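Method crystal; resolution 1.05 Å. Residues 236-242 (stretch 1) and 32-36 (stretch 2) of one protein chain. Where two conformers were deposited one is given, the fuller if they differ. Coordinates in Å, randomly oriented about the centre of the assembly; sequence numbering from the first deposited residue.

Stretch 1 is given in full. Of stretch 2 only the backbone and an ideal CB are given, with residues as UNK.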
ATOM      1  N   LYS A 236       0.716   0.497 -23.697  1.00 12.34           N
ATOM      2  CA  LYS A 236       1.929  -0.290 -23.841  1.00 12.17           C
ATOM      3  C   LYS A 236       3.199   0.507 -23.645  1.00 11.36           C
ATOM      4  O   LYS A 236       4.123   0.046 -22.962  1.00 10.79           O
ATOM      5  CB  LYS A 236       1.963  -0.948 -25.212  1.00 14.80           C
ATOM      6  CG  LYS A 236       3.234  -1.772 -25.426  1.00 15.30           C
ATOM      7  CD  LYS A 236       3.223  -2.452 -26.753  1.00 17.56           C
ATOM      8  CE  LYS A 236       4.460  -3.315 -26.959  1.00 18.40           C
ATOM      9  NZ  LYS A 236       4.397  -4.101 -28.240  1.00 23.42           N
ATOM     10  N   GLU A 237       3.276   1.684 -24.273  1.00 11.62           N
ATOM     11  CA  GLU A 237       4.514   2.449 -24.149  1.00 11.26           C
ATOM     12  C   GLU A 237       4.729   3.024 -22.748  1.00 11.32           C
ATOM     13  O   GLU A 237       5.887   3.142 -22.292  1.00 11.63           O
ATOM     14  CB  GLU A 237       4.624   3.524 -25.227  1.00 12.54           C
ATOM     15  CG  GLU A 237       4.810   2.907 -26.587  1.00 14.67           C
ATOM     16  CD  GLU A 237       4.903   3.919 -27.702  1.00 18.25           C
ATOM     17  OE1 GLU A 237       4.627   5.135 -27.446  1.00 20.92           O
ATOM     18  OE2 GLU A 237       5.201   3.449 -28.818  1.00 16.94           O
ATOM     19  N   LEU A 238       3.640   3.393 -22.082  1.00 10.82           N
ATOM     20  CA  LEU A 238       3.743   3.819 -20.696  1.00 10.95           C
ATOM     21  C   LEU A 238       4.219   2.655 -19.818  1.00 10.38           C
ATOM     22  O   LEU A 238       5.140   2.817 -18.979  1.00 11.02           O
ATOM     23  CB  LEU A 238       2.393   4.364 -20.190  1.00 11.45           C
ATOM     24  CG  LEU A 238       2.363   4.865 -18.746  1.00 11.41           C
ATOM     25  CD1 LEU A 238       3.431   5.885 -18.444  1.00 12.93           C
ATOM     26  CD2 LEU A 238       0.981   5.400 -18.450  1.00 12.22           C
ATOM     27  N   LYS A 239       3.659   1.470 -20.043  1.00  9.40           N
ATOM     28  CA  LYS A 239       4.101   0.272 -19.324  0.58  9.56           C
ATOM     29  C   LYS A 239       5.596   0.037 -19.555  1.00  9.38           C
ATOM     30  O   LYS A 239       6.338  -0.323 -18.628  1.00  9.78           O
ATOM     31  CB  LYS A 239       3.260  -0.968 -19.713  0.58 10.40           C
ATOM     32  CG  LYS A 239       3.706  -2.296 -19.034  0.58 10.99           C
ATOM     33  CD  LYS A 239       2.705  -3.450 -19.212  0.58 12.38           C
ATOM     34  CE  LYS A 239       3.325  -4.825 -18.892  0.58 12.58           C
ATOM     35  NZ  LYS A 239       3.980  -4.951 -17.535  0.58 11.98           N
ATOM     36  N   GLU A 240       6.059   0.211 -20.798  1.00 10.20           N
ATOM     37  CA  GLU A 240       7.500   0.048 -21.083  1.00 10.40           C
ATOM     38  C   GLU A 240       8.362   0.977 -20.223  1.00 10.50           C
ATOM     39  O   GLU A 240       9.408   0.561 -19.668  1.00 11.30           O
ATOM     40  CB  GLU A 240       7.801   0.271 -22.568  1.00 12.51           C
ATOM     41  CG  GLU A 240       9.321   0.363 -22.814  1.00 14.67           C
ATOM     42  CD  GLU A 240       9.682   0.604 -24.256  1.00 17.93           C
ATOM     43  OE1 GLU A 240       8.771   0.897 -25.065  1.00 21.88           O
ATOM     44  OE2 GLU A 240      10.881   0.488 -24.588  1.00 21.26           O
ATOM     45  N   ALA A 241       7.990   2.248 -20.190  1.00 10.78           N
ATOM     46  CA  ALA A 241       8.750   3.191 -19.408  1.00 12.33           C
ATOM     47  C   ALA A 241       8.775   2.831 -17.932  1.00 10.89           C
ATOM     48  O   ALA A 241       9.838   2.927 -17.287  1.00 11.44           O
ATOM     49  CB  ALA A 241       8.226   4.606 -19.617  1.00 14.24           C
ATOM     50  N   VAL A 242       7.622   2.446 -17.406  1.00  9.85           N
ATOM     51  CA  VAL A 242       7.550   2.051 -16.021  1.00  9.53           C
ATOM     52  C   VAL A 242       8.400   0.809 -15.775  1.00  9.08           C
ATOM     53  O   VAL A 242       9.161   0.744 -14.786  1.00  9.75           O
ATOM     54  CB  VAL A 242       6.072   1.842 -15.614  1.00  9.27           C
ATOM     55  CG1 VAL A 242       6.008   1.287 -14.227  1.00 10.73           C
ATOM     56  CG2 VAL A 242       5.297   3.146 -15.674  1.00 10.60           C
ATOM     57  N   UNK A  32       1.513   7.516 -23.192  1.00 24.92           N
ATOM     58  CA  UNK A  32       2.812   8.149 -22.972  1.00 21.30           C
ATOM     59  C   UNK A  32       2.942   9.466 -23.745  1.00 23.32           C
ATOM     60  O   UNK A  32       3.570  10.398 -23.287  1.00 19.36           O
ATOM     61  CB  UNK A  32       3.935   7.193 -23.379  1.00 21.30           C
ATOM     62  N   UNK A  33       2.351   9.551 -24.921  1.00 22.35           N
ATOM     63  CA  UNK A  33       2.459  10.796 -25.688  1.00 24.84           C
ATOM     64  C   UNK A  33       1.664  11.897 -25.003  1.00 20.67           C
ATOM     65  O   UNK A  33       2.065  13.069 -24.993  1.00 21.39           O
ATOM     66  CB  UNK A  33       1.967  10.598 -27.123  1.00 24.84           C
ATOM     67  N   UNK A  34       0.516  11.520 -24.451  1.00 24.16           N
ATOM     68  CA  UNK A  34      -0.331  12.487 -23.764  1.00 24.30           C
ATOM     69  C   UNK A  34       0.414  12.997 -22.552  1.00 21.78           C
ATOM     70  O   UNK A  34       0.355  14.200 -22.238  1.00 22.48           O
ATOM     71  CB  UNK A  34      -1.674  11.873 -23.363  1.00 24.30           C
ATOM     72  N   UNK A  35       1.139  12.094 -21.898  1.00 18.17           N
ATOM     73  CA  UNK A  35       1.909  12.464 -20.741  1.00 14.99           C
ATOM     74  C   UNK A  35       3.076  13.357 -21.120  1.00 13.70           C
ATOM     75  O   UNK A  35       3.267  14.419 -20.485  1.00 14.65           O
ATOM     76  CB  UNK A  35       2.408  11.213 -20.015  1.00 14.99           C
ATOM     77  N   UNK A  36       3.854  12.980 -22.136  1.00 13.89           N
ATOM     78  CA  UNK A  36       4.975  13.819 -22.488  1.00 13.60           C
ATOM     79  C   UNK A  36       4.494  15.181 -22.943  1.00 14.88           C
ATOM     80  O   UNK A  36       5.119  16.215 -22.648  1.00 16.55           O
ATOM     81  CB  UNK A  36       5.822  13.157 -23.577  1.00 13.60           C
TER

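Position 32 makes the closest CA-to-CA approach, its CA lying 5.0 Å from the CA of Leu-238. Its CA-to-CB bond points toward stretch 1, and the ideal CB sits 4.0 Å from Leu-238 N and 4.2 Å from Glu-237 CB. Glu-237 and Ala-241 point toward stretch 2, Leu-238 sideways; the small methyl of Ala-241 leaves room beyond the CB. Ala-241 N is already bonded to Glu-237 O at 3.1 Å. A medium-sized apolar side chain suits the site, valine, isoleucine, leucine or methionine all being reasonable from the backbone alone, though the carboxylate of Glu-237 leaves a polar choice possible. The deposited residue is Ile-32, with chi1 and chi2 both t. Of the residues of its stretch it has the largest area covered by stretch 1, 86 Å². CD1 reaches across to Ala-241 CB at 4.3 Å, while CG2 lies 3.2 Å from Glu-237 OE1, a close approach of a methyl to a carboxylate and not a hydrogen bond.

Position 33 is helical (phi/psi -70/-38), and its CB points sideways with nothing of stretch 1 within 5.5 Å. The nearby feature is the carboxylate of Glu-237: lysine or arginine would offer opposite charge, glutamine a donor, and a short polar residue would simply stay clear. The deposited residue is Glu-33, chi1 m and chi2 off-well at 141°, whose end comes nearer than its CB. The result is a pair of like charges, Glu-33 OE2 and Glu-237 OE1 being 4.1 Å apart. The O of one water donates to both, at 2.9 Å to Glu-33 OE2 and 2.7 Å to Glu-237 OE1.

Position 34 is out of reach of stretch 1, which therefore sets no preference beyond helical compatibility (-65/-38). The deposited residue is Ala-34, and it makes no contact here.

Position 35 points toward stretch 1, but its ideal CB has nothing within 5.5 Å. The gap must be bridged by a side chain of some length, and what lies across it is the isobutyl group of Leu-238. Leucine, isoleucine, methionine or phenylalanine could plausibly fill it. The deposited residue is Ile-35, chi1 m and chi2 t; its CD1 meets Leu-238 CD2 at 3.8 Å, an apolar contact.

Position 36 is out of reach, so many side chains would do. Its backbone N bonds to the O of position 32 at 2.8 Å, an i to i-4 bond. The deposited residue is Lys-36, extended beyond chi1; its CE stays 6.8 Å from Ala-241 CB, its nearest approach to stretch 1.

Stretch 2 (32-36) IEAIK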
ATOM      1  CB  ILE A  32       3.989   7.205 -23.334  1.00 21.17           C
ATOM      2  CG1 ILE A  32       5.291   7.723 -22.733  1.00 16.93           C
ATOM      3  CG2 ILE A  32       4.106   7.016 -24.849  1.00 24.05           C
ATOM      4  CD1 ILE A  32       6.426   6.726 -22.910  1.00 20.53           C
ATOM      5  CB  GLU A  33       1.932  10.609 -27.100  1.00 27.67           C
ATOM      6  CG  GLU A  33       2.575   9.483 -27.848  1.00 32.32           C
ATOM      7  CD  GLU A  33       1.576   8.732 -28.682  1.00 39.71           C
ATOM      8  OE1 GLU A  33       0.418   9.204 -28.755  1.00 43.63           O
ATOM      9  OE2 GLU A  33       1.938   7.677 -29.256  1.00 42.93           O
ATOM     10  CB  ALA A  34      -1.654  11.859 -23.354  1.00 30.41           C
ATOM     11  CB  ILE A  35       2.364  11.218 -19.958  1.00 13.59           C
ATOM     12  CG1 ILE A  35       1.166  10.527 -19.319  1.00 16.04           C
ATOM     13  CG2 ILE A  35       3.371  11.577 -18.921  1.00 14.60           C
ATOM     14  CD1 ILE A  35       1.481   9.109 -18.853  1.00 17.28           C
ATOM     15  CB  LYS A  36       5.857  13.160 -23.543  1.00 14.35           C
ATOM     16  CG  LYS A  36       6.584  11.960 -22.969  1.00 16.33           C
ATOM     17  CD  LYS A  36       7.546  11.340 -23.966  1.00 17.61           C
ATOM     18  CE  LYS A  36       8.472  10.344 -23.286  1.00 17.22           C
ATOM     19  NZ  LYS A  36       9.524   9.848 -24.197  1.00 22.69           N
TER
HETATM   20  O   HOH W   1       4.721   7.535 -28.641  1.00 23.78           O
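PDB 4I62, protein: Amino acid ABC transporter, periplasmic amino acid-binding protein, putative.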